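Local structure of glutamate receptor IIB,Glutamate receptor IIB (4WXJ) at residues 10-21 / 89-97. The protein probably acts as a glutamate-gated cation channel subunit of the postsynaptic membrane, of which this chain is the glutamate-binding domain. Sequence-based numbering, arbitrary orientation.
With GLU (glutamic acid), chain C.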
# COMPACT_ATOMS: atom_id res chain seq x y z
N ARG A 10 3.71 -20.59 -15.88
CA ARG A 10 4.04 -20.22 -14.51
C ARG A 10 4.47 -18.76 -14.44
O ARG A 10 5.24 -18.29 -15.28
CB ARG A 10 5.15 -21.12 -13.96
CG ARG A 10 5.46 -20.88 -12.48
CD ARG A 10 6.53 -21.83 -11.98
NE ARG A 10 7.79 -21.66 -12.69
CZ ARG A 10 8.71 -20.75 -12.40
NH1 ARG A 10 8.52 -19.89 -11.40
NH2 ARG A 10 9.83 -20.68 -13.11
N TYR A 11 3.96 -18.04 -13.44
CA TYR A 11 4.29 -16.64 -13.23
C TYR A 11 5.05 -16.43 -11.92
O TYR A 11 4.61 -16.87 -10.86
CB TYR A 11 3.02 -15.78 -13.22
CG TYR A 11 2.28 -15.73 -14.54
CD1 TYR A 11 2.96 -15.54 -15.73
CD2 TYR A 11 0.91 -15.88 -14.58
CE1 TYR A 11 2.28 -15.50 -16.94
CE2 TYR A 11 0.22 -15.84 -15.78
CZ TYR A 11 0.91 -15.65 -16.95
OH TYR A 11 0.23 -15.60 -18.15
N THR A 12 6.18 -15.74 -12.01
CA THR A 12 6.89 -15.31 -10.81
C THR A 12 6.16 -14.10 -10.23
O THR A 12 6.03 -13.07 -10.89
CB THR A 12 8.36 -14.96 -11.10
OG1 THR A 12 9.05 -16.14 -11.55
CG2 THR A 12 9.05 -14.43 -9.85
N VAL A 13 5.68 -14.25 -9.00
CA VAL A 13 4.90 -13.20 -8.34
C VAL A 13 5.76 -12.41 -7.36
O VAL A 13 6.11 -12.91 -6.29
CB VAL A 13 3.68 -13.78 -7.60
CG1 VAL A 13 2.88 -12.67 -6.91
CG2 VAL A 13 2.79 -14.56 -8.55
N ALA A 14 6.10 -11.18 -7.73
CA ALA A 14 6.86 -10.30 -6.85
C ALA A 14 5.92 -9.64 -5.84
O ALA A 14 4.87 -9.13 -6.20
CB ALA A 14 7.60 -9.25 -7.66
N THR A 15 6.32 -9.66 -4.58
CA THR A 15 5.53 -9.03 -3.53
C THR A 15 6.45 -8.50 -2.44
O THR A 15 7.68 -8.49 -2.60
CB THR A 15 4.52 -10.02 -2.91
OG1 THR A 15 3.71 -9.35 -1.93
CG2 THR A 15 5.23 -11.20 -2.26
N ARG A 16 5.86 -8.03 -1.35
CA ARG A 16 6.62 -7.55 -0.20
C ARG A 16 5.94 -8.01 1.08
O ARG A 16 4.73 -8.23 1.10
CB ARG A 16 6.75 -6.03 -0.23
CG ARG A 16 5.43 -5.29 -0.03
CD ARG A 16 5.62 -3.78 -0.09
NE ARG A 16 6.56 -3.29 0.92
CZ ARG A 16 6.25 -3.04 2.19
NH1 ARG A 16 5.01 -3.22 2.63
NH2 ARG A 16 7.18 -2.61 3.02
N VAL A 17 6.72 -8.16 2.14
CA VAL A 17 6.19 -8.59 3.42
C VAL A 17 5.50 -7.44 4.13
O VAL A 17 6.12 -6.41 4.42
CB VAL A 17 7.30 -9.18 4.32
CG1 VAL A 17 6.75 -9.52 5.70
CG2 VAL A 17 7.91 -10.41 3.66
N GLY A 18 4.22 -7.61 4.40
CA GLY A 18 3.43 -6.59 5.07
C GLY A 18 2.00 -7.04 5.22
O GLY A 18 1.30 -7.28 4.24
N LYS A 19 1.56 -7.16 6.47
CA LYS A 19 0.22 -7.65 6.76
C LYS A 19 -0.82 -6.58 6.44
O LYS A 19 -0.51 -5.39 6.50
CB LYS A 19 0.11 -8.07 8.22
CG LYS A 19 0.97 -9.27 8.58
CD LYS A 19 0.93 -9.54 10.07
CE LYS A 19 1.70 -10.80 10.42
NZ LYS A 19 1.83 -10.99 11.89
N PRO A 20 -2.05 -6.99 6.11
CA PRO A 20 -2.54 -8.37 6.00
C PRO A 20 -2.43 -8.95 4.59
O PRO A 20 -3.08 -9.96 4.29
CB PRO A 20 -4.01 -8.24 6.41
CG PRO A 20 -4.39 -6.89 5.91
CD PRO A 20 -3.16 -6.02 6.01
N TYR A 21 -1.62 -8.34 3.74
CA TYR A 21 -1.57 -8.73 2.33
C TYR A 21 -0.67 -9.93 2.09
O TYR A 21 -1.03 -10.85 1.35
CB TYR A 21 -1.09 -7.54 1.48
CG TYR A 21 -1.90 -6.29 1.73
CD1 TYR A 21 -3.11 -6.09 1.08
CD2 TYR A 21 -1.46 -5.32 2.61
CE1 TYR A 21 -3.86 -4.95 1.30
CE2 TYR A 21 -2.20 -4.18 2.84
CZ TYR A 21 -3.40 -4.00 2.19
OH TYR A 21 -4.14 -2.86 2.41
N ASN A 89 12.22 -9.84 -14.09
CA ASN A 89 12.51 -10.91 -13.14
C ASN A 89 11.22 -11.48 -12.55
O ASN A 89 11.21 -12.55 -11.94
CB ASN A 89 13.42 -10.42 -12.02
CG ASN A 89 14.82 -10.11 -12.50
OD1 ASN A 89 15.23 -10.53 -13.58
ND2 ASN A 89 15.58 -9.38 -11.69
N ALA A 90 10.13 -10.73 -12.72
CA ALA A 90 8.81 -11.17 -12.29
C ALA A 90 7.78 -10.77 -13.34
O ALA A 90 7.95 -9.78 -14.05
CB ALA A 90 8.46 -10.57 -10.94
N GLN A 91 6.71 -11.56 -13.44
CA GLN A 91 5.65 -11.32 -14.42
C GLN A 91 4.44 -10.65 -13.77
O GLN A 91 3.62 -10.04 -14.45
CB GLN A 91 5.24 -12.63 -15.09
CG GLN A 91 6.33 -13.27 -15.94
CD GLN A 91 7.47 -13.84 -15.11
OE1 GLN A 91 7.25 -14.57 -14.15
NE2 GLN A 91 8.70 -13.49 -15.48
N ILE A 92 4.34 -10.79 -12.45
CA ILE A 92 3.22 -10.25 -11.69
C ILE A 92 3.72 -9.62 -10.39
O ILE A 92 4.52 -10.21 -9.67
CB ILE A 92 2.17 -11.35 -11.38
CG1 ILE A 92 1.48 -11.79 -12.68
CG2 ILE A 92 1.14 -10.85 -10.37
CD1 ILE A 92 0.56 -12.98 -12.52
N GLY A 93 3.24 -8.41 -10.11
CA GLY A 93 3.57 -7.71 -8.88
C GLY A 93 2.30 -7.36 -8.12
O GLY A 93 1.37 -6.80 -8.69
N ILE A 94 2.26 -7.70 -6.83
CA ILE A 94 1.04 -7.50 -6.05
C ILE A 94 1.29 -7.26 -4.56
O ILE A 94 2.19 -7.84 -3.96
CB ILE A 94 0.08 -8.71 -6.19
CG1 ILE A 94 -1.23 -8.45 -5.44
CG2 ILE A 94 0.76 -9.99 -5.71
CD1 ILE A 94 -2.32 -9.47 -5.72
N CYS A 95 0.45 -6.39 -4.00
CA CYS A 95 0.33 -6.12 -2.56
C CYS A 95 -0.65 -4.96 -2.47
O CYS A 95 -1.49 -4.80 -3.36
CB CYS A 95 1.67 -5.77 -1.91
SG CYS A 95 2.46 -4.29 -2.58
N ASP A 96 -0.55 -4.14 -1.43
CA ASP A 96 -1.23 -2.85 -1.44
C ASP A 96 -0.47 -1.92 -2.38
O ASP A 96 0.15 -0.95 -1.94
CB ASP A 96 -1.34 -2.24 -0.04
CG ASP A 96 -0.02 -2.26 0.71
OD1 ASP A 96 0.77 -3.21 0.52
OD2 ASP A 96 0.22 -1.31 1.49
N LEU A 97 -0.50 -2.25 -3.66
CA LEU A 97 0.28 -1.55 -4.67
C LEU A 97 -0.59 -0.50 -5.35
O LEU A 97 -1.43 -0.82 -6.19
CB LEU A 97 0.85 -2.54 -5.69
CG LEU A 97 1.91 -2.02 -6.66
CD1 LEU A 97 3.16 -1.56 -5.92
CD2 LEU A 97 2.25 -3.10 -7.68
N GLU C . 0.12 1.57 -1.27
CA GLU C . 1.20 2.60 -1.23
C GLU C . 2.12 2.46 -2.44
O GLU C . 1.83 1.68 -3.35
CB GLU C . 1.99 2.49 0.07
CG GLU C . 1.25 2.97 1.30
CD GLU C . 1.28 4.48 1.48
OE1 GLU C . 0.54 4.99 2.36
OE2 GLU C . 2.02 5.17 0.75
OXT GLU C . 3.17 3.10 -2.53
O HOH W 1 2.56 -4.32 1.90
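Val13 and Ala14 pair in parallel with Ile92 and Gly93, joining the central strand 10-15 to an outer strand of the three-stranded sheet in one lobe of the glutamate-binding domain, a periplasmic-binding-protein-like clamshell. Packing is tight along the strands, where Ala14 N donates to Ile92 O (2.7 Å) and the short methyl groups of Ala14 and Ala90 meet CB to CB at 3.6 Å. Ile94 N in turn donates to Ala14 O. On the face with Val13 and Ile92, the branched Val13 brings CG1 to within 3.6 Å of CG2 of Ile94, whose side chain also packs on helix 42-54. Thr15, CB-branched yet polar, carries its hydroxyl anti to the backbone N (chi1 -177°), from where OG1 donates to Ile94 O. Exposed Arg10 and Asn89 mark the loose end; partly exposed Gln91 closes it, its bent chain folding back until OE1 takes the N-H of Thr12 at 2.7 Å. At the ligand end, Tyr21 lays its ring almost parallel to the Asp96 carboxylate (planes 4° apart), and its OH reaches Asn203. Were Tyr21 an alanine, Asp96 would probably lose this flat support and Asn203 its hydroxyl partner. A single water links the buried Arg16 NH1 and Asp96 OD1; Arg16 NE donates to Asn66 O, Tyr68 OH bonds Asp96 OD2, and Asp96 O accepts from the amino N of the bound glutamate at 2.6 Å.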